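Local coordinates for protein 1-pyrroline-5-carboxylate dehydrogenase (Thermus thermophilus, PDB 1UZB) that oxidises the proline-derived intermediate 1-pyrroline-5-carboxylate, probably through its open-chain semialdehyde, to glutamate with a nicotinamide cofactor, as a member of the aldehyde dehydrogenase family, at residues F34-L40 against E63-A69; R52-L56 against E210-V214; V297-F303 against L330-A334. One frame throughout, in Å; residues are numbered along the deposited sequence.

Contact 1: residues F34-L40 against E63-A69; sequences FGRHYPL and EVVGTTA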
# COMPACT_ATOMS: atom_id res chain seq x y z
N PHE A 34 32.08 42.23 13.58
CA PHE A 34 33.30 41.64 14.12
C PHE A 34 33.55 42.11 15.55
O PHE A 34 33.42 43.30 15.85
CB PHE A 34 34.50 42.02 13.25
CG PHE A 34 34.79 41.05 12.12
CD1 PHE A 34 33.78 40.26 11.58
CD2 PHE A 34 36.07 40.97 11.57
CE1 PHE A 34 34.04 39.40 10.51
CE2 PHE A 34 36.34 40.12 10.51
CZ PHE A 34 35.32 39.33 9.97
N GLY A 35 33.92 41.18 16.43
CA GLY A 35 34.20 41.54 17.81
C GLY A 35 33.08 41.23 18.78
O GLY A 35 33.26 41.33 19.99
N ARG A 36 31.92 40.87 18.25
CA ARG A 36 30.76 40.55 19.08
C ARG A 36 31.06 39.37 20.01
O ARG A 36 31.82 38.47 19.65
CB ARG A 36 29.56 40.21 18.19
CG ARG A 36 28.29 39.87 18.94
CD ARG A 36 27.16 39.58 17.97
NE ARG A 36 25.96 39.10 18.64
CZ ARG A 36 24.88 38.65 18.00
NH1 ARG A 36 24.86 38.62 16.67
NH2 ARG A 36 23.83 38.24 18.69
N HIS A 37 30.46 39.39 21.20
CA HIS A 37 30.66 38.33 22.18
C HIS A 37 29.42 37.44 22.31
O HIS A 37 28.32 37.94 22.50
CB HIS A 37 31.00 38.92 23.54
CG HIS A 37 31.30 37.89 24.59
ND1 HIS A 37 32.44 37.12 24.56
CD2 HIS A 37 30.60 37.49 25.67
CE1 HIS A 37 32.43 36.29 25.58
NE2 HIS A 37 31.32 36.49 26.27
N TYR A 38 29.62 36.13 22.23
CA TYR A 38 28.51 35.19 22.35
C TYR A 38 28.70 34.29 23.57
O TYR A 38 29.70 33.59 23.69
CB TYR A 38 28.41 34.31 21.10
CG TYR A 38 28.40 35.08 19.79
CD1 TYR A 38 29.57 35.62 19.26
CD2 TYR A 38 27.21 35.26 19.08
CE1 TYR A 38 29.56 36.33 18.06
CE2 TYR A 38 27.19 35.97 17.88
CZ TYR A 38 28.37 36.50 17.37
OH TYR A 38 28.35 37.19 16.18
N PRO A 39 27.74 34.30 24.50
CA PRO A 39 27.85 33.46 25.70
C PRO A 39 27.51 31.99 25.43
O PRO A 39 27.25 31.60 24.29
CB PRO A 39 26.84 34.09 26.66
CG PRO A 39 26.66 35.50 26.14
CD PRO A 39 26.66 35.28 24.66
N LEU A 40 27.53 31.19 26.49
CA LEU A 40 27.16 29.78 26.39
C LEU A 40 25.63 29.79 26.40
O LEU A 40 25.02 30.81 26.71
CB LEU A 40 27.64 29.01 27.63
CG LEU A 40 29.10 29.13 28.08
CD1 LEU A 40 29.31 28.34 29.37
CD2 LEU A 40 30.02 28.62 26.99
N GLU A 63 42.39 39.69 12.49
CA GLU A 63 41.01 40.12 12.69
C GLU A 63 40.23 39.12 13.54
O GLU A 63 40.21 37.92 13.25
CB GLU A 63 40.30 40.29 11.35
CG GLU A 63 41.08 41.08 10.32
CD GLU A 63 40.26 41.40 9.09
OE1 GLU A 63 39.39 40.58 8.72
OE2 GLU A 63 40.49 42.47 8.49
N VAL A 64 39.58 39.63 14.58
CA VAL A 64 38.78 38.81 15.47
C VAL A 64 37.32 38.82 15.01
O VAL A 64 36.64 39.85 15.10
CB VAL A 64 38.85 39.33 16.92
CG1 VAL A 64 37.96 38.50 17.83
CG2 VAL A 64 40.29 39.28 17.41
N VAL A 65 36.85 37.69 14.50
CA VAL A 65 35.47 37.59 14.04
C VAL A 65 34.54 37.76 15.23
O VAL A 65 33.52 38.44 15.14
CB VAL A 65 35.21 36.23 13.35
CG1 VAL A 65 33.74 36.12 12.96
CG2 VAL A 65 36.09 36.10 12.12
N GLY A 66 34.91 37.15 16.35
CA GLY A 66 34.10 37.26 17.55
C GLY A 66 34.71 36.47 18.68
O GLY A 66 35.70 35.76 18.50
N THR A 67 34.13 36.60 19.87
CA THR A 67 34.62 35.86 21.02
C THR A 67 33.42 35.17 21.63
O THR A 67 32.28 35.57 21.41
CB THR A 67 35.25 36.78 22.09
OG1 THR A 67 34.25 37.67 22.60
CG2 THR A 67 36.39 37.58 21.49
N THR A 68 33.67 34.11 22.39
CA THR A 68 32.58 33.40 23.05
C THR A 68 33.00 33.06 24.47
O THR A 68 34.18 33.14 24.82
CB THR A 68 32.23 32.08 22.34
OG1 THR A 68 33.29 31.14 22.53
CG2 THR A 68 32.00 32.31 20.86
N ALA A 69 32.03 32.68 25.28
CA ALA A 69 32.32 32.27 26.65
C ALA A 69 33.08 30.96 26.52
O ALA A 69 33.10 30.35 25.45
CB ALA A 69 31.02 32.07 27.42
O HOH W 1 34.40 40.30 22.13
O HOH W 2 30.77 38.30 15.32
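His37 ND1 and Thr67 OG1 meet 2.7 Å apart in a nearly straight hydrogen bond that either of them could donate. The hydroxyl sits at the edge of the imidazole ring, near its plane. CG of His37 stands anti to the backbone N (chi1 -176°), which swings the ring across to the neighbouring strand and brings ND1 up to the threonine. On the far side of the ring NE2 bonds to Asp48, so both nitrogens are engaged and the ring's rotation is fixed. A water on Thr67 OG1 donates to Gly35 O, its oxygen 2.6 Å from that carbonyl oxygen.

The backbones run parallel, with His37 beside Thr67 and Tyr38 beside Thr68. Thr67 N donates to Arg36 O at 3.0 Å, Tyr38 N to Thr67 O at 2.8 Å, and Ala69 N to Tyr38 O at 3.0 Å. At the beginning of the pairing, Gly35 N donates to Val65 O from well above the carbonyl plane, where Val65 and Gly66 form a classic beta bulge opposite Ser55. A CB on Gly66 would be squeezed close to Arg36 O and Tyr38 CE1.

Packing closes both ends. The Phe34 ring lies with one face over the backbone of Val65, whose CA is 4.0 Å from the ring centroid in a CH-pi contact, while Glu63 OE1, bonded to Asn57, comes to the ring's edge. At the other end Leu40 CG rests 3.6 Å from Ala69 CB. Tyr38, on the face opposite His37, packs on helix 213-226, and its CE2 lies against one face of the Arg36 guanidinium, toward the rim; that group pairs with Glu33 and Glu221.

With both imidazole nitrogens bonded and the backbone paired beside them, the His37 side chain probably helps hold the register of the two strands.

Contact 2: residues R52-L56 against E210-V214; sequences RMVSL and EDAVV
Ser55 passes the turn before a helix with its CA 6.1 Å from that of Asp211, strand 52-56 running past residues 210-214 with water between the two backbones. This is sheet-on-helix packing: the strand at one edge, within this chain, of the small four-stranded mixed sheet lies against the first turn of helix 213-226, with Ala212 as its N-cap residue. Met53 and Ser55, alternate residues of the strand, both direct their side chains at the helix.

Met53 does its touching with the terminal methyl. A bend at the thioether (chi3 68°) turns CE to Val213, 3.9 Å from CG1, and the same methyl meets the aliphatic CG of Glu210, crossing that side chain at about a right angle. The carboxylate of Glu210 is turned to Gly240 N, so Met53 sees only the hydrocarbon part.

Ser55 splits its side chain between two tasks. Its CB packs on the valines, 3.8 Å from Val214 CG2 and a little farther from Val213 CG2, while OG bonds to Glu123 OE1. That carboxylate oxygen also accepts from Val214 N, and one acidic group thereby ties the strand to the first turn of the helix.

Waters fill in where the main chains stay apart. Two of them lie within hydrogen-bonding distance of both Val54 O and Glu210 O, carbonyls that could not bond directly, since both are acceptors; with further acceptors in reach, not every such bond can be made at once. A third lies among Ser55 OG, Leu56 O and Asp211 O, 2.7 Å from each of the two carbonyl oxygens and 3.0 Å from the hydroxyl.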
# COMPACT_ATOMS: atom_id res chain seq x y z
N ARG A 52 37.25 33.64 28.14
CA ARG A 52 36.64 33.70 26.82
C ARG A 52 37.52 33.05 25.76
O ARG A 52 38.71 32.79 25.98
CB ARG A 52 36.37 35.15 26.42
CG ARG A 52 37.62 35.95 26.07
CD ARG A 52 37.26 37.34 25.59
NE ARG A 52 38.42 38.06 25.06
CZ ARG A 52 38.37 39.29 24.56
NH1 ARG A 52 37.22 39.94 24.51
NH2 ARG A 52 39.47 39.86 24.09
N MET A 53 36.92 32.78 24.60
CA MET A 53 37.60 32.17 23.47
C MET A 53 37.56 33.15 22.31
O MET A 53 36.57 33.87 22.15
CB MET A 53 36.90 30.89 23.04
CG MET A 53 36.94 29.77 24.06
SD MET A 53 35.88 28.45 23.48
CE MET A 53 36.80 27.88 22.04
N VAL A 54 38.61 33.17 21.50
CA VAL A 54 38.68 34.07 20.37
C VAL A 54 38.58 33.30 19.06
O VAL A 54 39.19 32.24 18.90
CB VAL A 54 40.00 34.87 20.37
CG1 VAL A 54 39.98 35.92 19.28
CG2 VAL A 54 40.22 35.51 21.73
N SER A 55 37.80 33.82 18.12
CA SER A 55 37.66 33.19 16.81
C SER A 55 38.25 34.15 15.78
O SER A 55 37.79 35.28 15.64
CB SER A 55 36.19 32.92 16.49
OG SER A 55 36.07 32.24 15.26
N LEU A 56 39.27 33.68 15.07
CA LEU A 56 39.95 34.50 14.08
C LEU A 56 39.51 34.26 12.64
O LEU A 56 38.93 33.23 12.31
CB LEU A 56 41.46 34.26 14.18
CG LEU A 56 42.09 34.45 15.56
CD1 LEU A 56 43.56 34.09 15.51
CD2 LEU A 56 41.90 35.89 16.01
N GLU A 210 36.45 24.49 18.01
CA GLU A 210 37.05 25.77 18.40
C GLU A 210 37.10 26.84 17.32
O GLU A 210 36.88 28.01 17.60
CB GLU A 210 38.48 25.55 18.92
CG GLU A 210 38.59 24.68 20.15
CD GLU A 210 40.01 24.66 20.70
OE1 GLU A 210 40.31 23.81 21.55
OE2 GLU A 210 40.83 25.52 20.28
N ASP A 211 37.40 26.43 16.09
CA ASP A 211 37.52 27.37 14.97
C ASP A 211 36.20 27.89 14.43
O ASP A 211 36.19 28.81 13.60
CB ASP A 211 38.30 26.72 13.82
CG ASP A 211 39.76 26.48 14.16
OD1 ASP A 211 40.48 27.46 14.41
OD2 ASP A 211 40.18 25.30 14.17
N ALA A 212 35.09 27.33 14.89
CA ALA A 212 33.78 27.74 14.40
C ALA A 212 32.75 28.00 15.49
O ALA A 212 31.56 27.73 15.32
CB ALA A 212 33.25 26.67 13.43
N VAL A 213 33.20 28.54 16.62
CA VAL A 213 32.30 28.82 17.73
C VAL A 213 31.28 29.93 17.46
O VAL A 213 30.17 29.91 18.00
CB VAL A 213 33.08 29.17 19.02
CG1 VAL A 213 33.90 27.98 19.47
CG2 VAL A 213 33.99 30.37 18.76
N VAL A 214 31.64 30.91 16.64
CA VAL A 214 30.71 32.01 16.37
C VAL A 214 29.49 31.56 15.57
O VAL A 214 28.36 31.89 15.92
CB VAL A 214 31.39 33.17 15.62
CG1 VAL A 214 30.36 34.23 15.24
CG2 VAL A 214 32.46 33.80 16.52
O HOH W 3 39.01 29.93 17.46
O HOH W 4 37.77 29.80 19.74
O HOH W 5 37.80 30.95 13.17

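Contact 3: residues V297-F303 against L330-A334; sequences VDETADF and LTQGA
Val297 and Leu330 lie side by side, pointing the same way, with Val297 CB 3.6 Å from Leu330 CD2. They are a parallel pair at the ends of adjoining strands, and just beyond them Thr331 N donates to Val297 O. That bond is long, 3.3 Å, but almost straight, with the N-H arriving nearly along the C=O axis. The methyl of Ala334 sits against two carbonyls, its CB 3.5 Å from Val297 O and 3.6 Å from Asp298 O, and Phe303 brings CE2 up to the same methyl obliquely.

Thr331 turns OG1 toward the loop 298-303, 3.3 Å from Asp298 CA, while its CG2 rests against Asp298 CB. A water donates to Glu299 OE1 and accepts from Gly333 N, which is 2.7 Å from the water oxygen. With Glu299 OE1 where it is, a CB on Gly333 would clash.

What shapes the loop is Asp298. Its CG sits between the backbone N and the carbonyl carbon (chi1 67°), folding the carboxylate back over the type I turn from Asp298 to Ala301. OD1 takes two bonds from Thr300, 2.8 Å from its N on the anti side, well out of the carboxylate plane, in an Asx turn, and 2.7 Å from its OG1 on the syn side. OD2 is held by Ser451 and His456. An alanine here would leave Thr300 N and the His456 ring without this acceptor, and the turn would probably be less firmly set.

Outward, Val297 and Phe303 both pack on Val338 of helix 332-346. Strand 293-297 lies between strands 325-331 and 446-450 in the seven-stranded sheet that probably forms the catalytic-domain core, as in other aldehyde dehydrogenases, and the loop leads from it into helix 303-315.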
# COMPACT_ATOMS: atom_id res chain seq x y z
N VAL A 297 39.99 6.80 -12.75
CA VAL A 297 39.62 7.18 -14.11
C VAL A 297 40.27 6.17 -15.04
O VAL A 297 41.47 5.91 -14.94
CB VAL A 297 40.13 8.59 -14.50
CG1 VAL A 297 39.59 8.94 -15.89
CG2 VAL A 297 39.67 9.62 -13.49
N ASP A 298 39.48 5.56 -15.93
CA ASP A 298 40.06 4.61 -16.88
C ASP A 298 40.11 5.23 -18.27
O ASP A 298 39.66 6.35 -18.47
CB ASP A 298 39.35 3.24 -16.87
CG ASP A 298 37.93 3.29 -17.39
OD1 ASP A 298 37.62 4.09 -18.29
OD2 ASP A 298 37.11 2.48 -16.89
N GLU A 299 40.66 4.49 -19.23
CA GLU A 299 40.81 5.01 -20.59
C GLU A 299 39.54 5.27 -21.39
O GLU A 299 39.60 5.91 -22.44
CB GLU A 299 41.74 4.10 -21.40
CG GLU A 299 41.19 2.71 -21.65
CD GLU A 299 42.14 1.85 -22.45
OE1 GLU A 299 43.29 1.65 -22.00
OE2 GLU A 299 41.75 1.37 -23.53
N THR A 300 38.39 4.80 -20.91
CA THR A 300 37.14 5.00 -21.63
C THR A 300 36.38 6.24 -21.18
O THR A 300 35.35 6.59 -21.75
CB THR A 300 36.18 3.81 -21.44
OG1 THR A 300 35.64 3.83 -20.12
CG2 THR A 300 36.91 2.50 -21.67
N ALA A 301 36.88 6.90 -20.14
CA ALA A 301 36.21 8.08 -19.60
C ALA A 301 36.26 9.34 -20.44
O ALA A 301 37.05 9.47 -21.37
CB ALA A 301 36.78 8.38 -18.22
N ASP A 302 35.37 10.27 -20.11
CA ASP A 302 35.35 11.58 -20.74
C ASP A 302 36.41 12.29 -19.90
O ASP A 302 36.15 12.69 -18.76
CB ASP A 302 33.97 12.23 -20.56
CG ASP A 302 33.91 13.65 -21.08
OD1 ASP A 302 32.79 14.12 -21.39
OD2 ASP A 302 34.97 14.32 -21.16
N PHE A 303 37.61 12.42 -20.45
CA PHE A 303 38.73 13.02 -19.73
C PHE A 303 38.52 14.46 -19.27
O PHE A 303 39.01 14.85 -18.22
CB PHE A 303 39.99 12.93 -20.59
CG PHE A 303 40.42 11.52 -20.92
CD1 PHE A 303 41.12 11.26 -22.10
CD2 PHE A 303 40.12 10.46 -20.07
CE1 PHE A 303 41.53 9.97 -22.41
CE2 PHE A 303 40.53 9.16 -20.38
CZ PHE A 303 41.24 8.91 -21.56
N LEU A 330 44.81 6.55 -11.79
CA LEU A 330 44.67 6.52 -13.24
C LEU A 330 45.24 5.26 -13.87
O LEU A 330 46.38 4.88 -13.59
CB LEU A 330 45.39 7.73 -13.85
CG LEU A 330 44.98 9.10 -13.28
CD1 LEU A 330 45.87 10.20 -13.84
CD2 LEU A 330 43.52 9.36 -13.60
N THR A 331 44.45 4.61 -14.72
CA THR A 331 44.92 3.41 -15.41
C THR A 331 45.93 3.92 -16.42
O THR A 331 45.94 5.10 -16.77
CB THR A 331 43.77 2.67 -16.12
OG1 THR A 331 43.19 3.51 -17.12
CG2 THR A 331 42.70 2.27 -15.11
N GLN A 332 46.80 3.03 -16.91
CA GLN A 332 47.84 3.44 -17.85
C GLN A 332 47.36 4.30 -19.01
O GLN A 332 47.96 5.33 -19.31
CB GLN A 332 48.57 2.20 -18.37
CG GLN A 332 49.82 2.52 -19.20
CD GLN A 332 50.82 3.39 -18.44
OE1 GLN A 332 51.14 3.12 -17.28
NE2 GLN A 332 51.32 4.43 -19.10
N GLY A 333 46.27 3.89 -19.66
CA GLY A 333 45.76 4.65 -20.78
C GLY A 333 45.18 6.02 -20.45
O GLY A 333 45.09 6.90 -21.32
N ALA A 334 44.80 6.22 -19.20
CA ALA A 334 44.22 7.49 -18.78
C ALA A 334 45.21 8.43 -18.10
O ALA A 334 44.95 9.62 -17.95
CB ALA A 334 43.05 7.23 -17.83
O HOH W 6 44.45 1.87 -19.64

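How the contacts relate
Contacts 1 and 2 share one small sheet: strand 64-69 lies between the strands 36-42 and 52-57, and Thr68 O and Met53 N, 2.8 Å apart, probably bond the two contacts together. Their centres are 7 Å apart. Contact 1 is pairing within the sheet, partly buried and rich in direct backbone bonds; contact 2 is the buried packing of that sheet on helix 213-226, where methyls and waters do the joining. Contact 3 lies on the opposite side of the chain's centre, about 49 Å from contact 1 between centres, in a different sheet. It too is mostly buried, combining one strand bond with a carboxylate-braced turn.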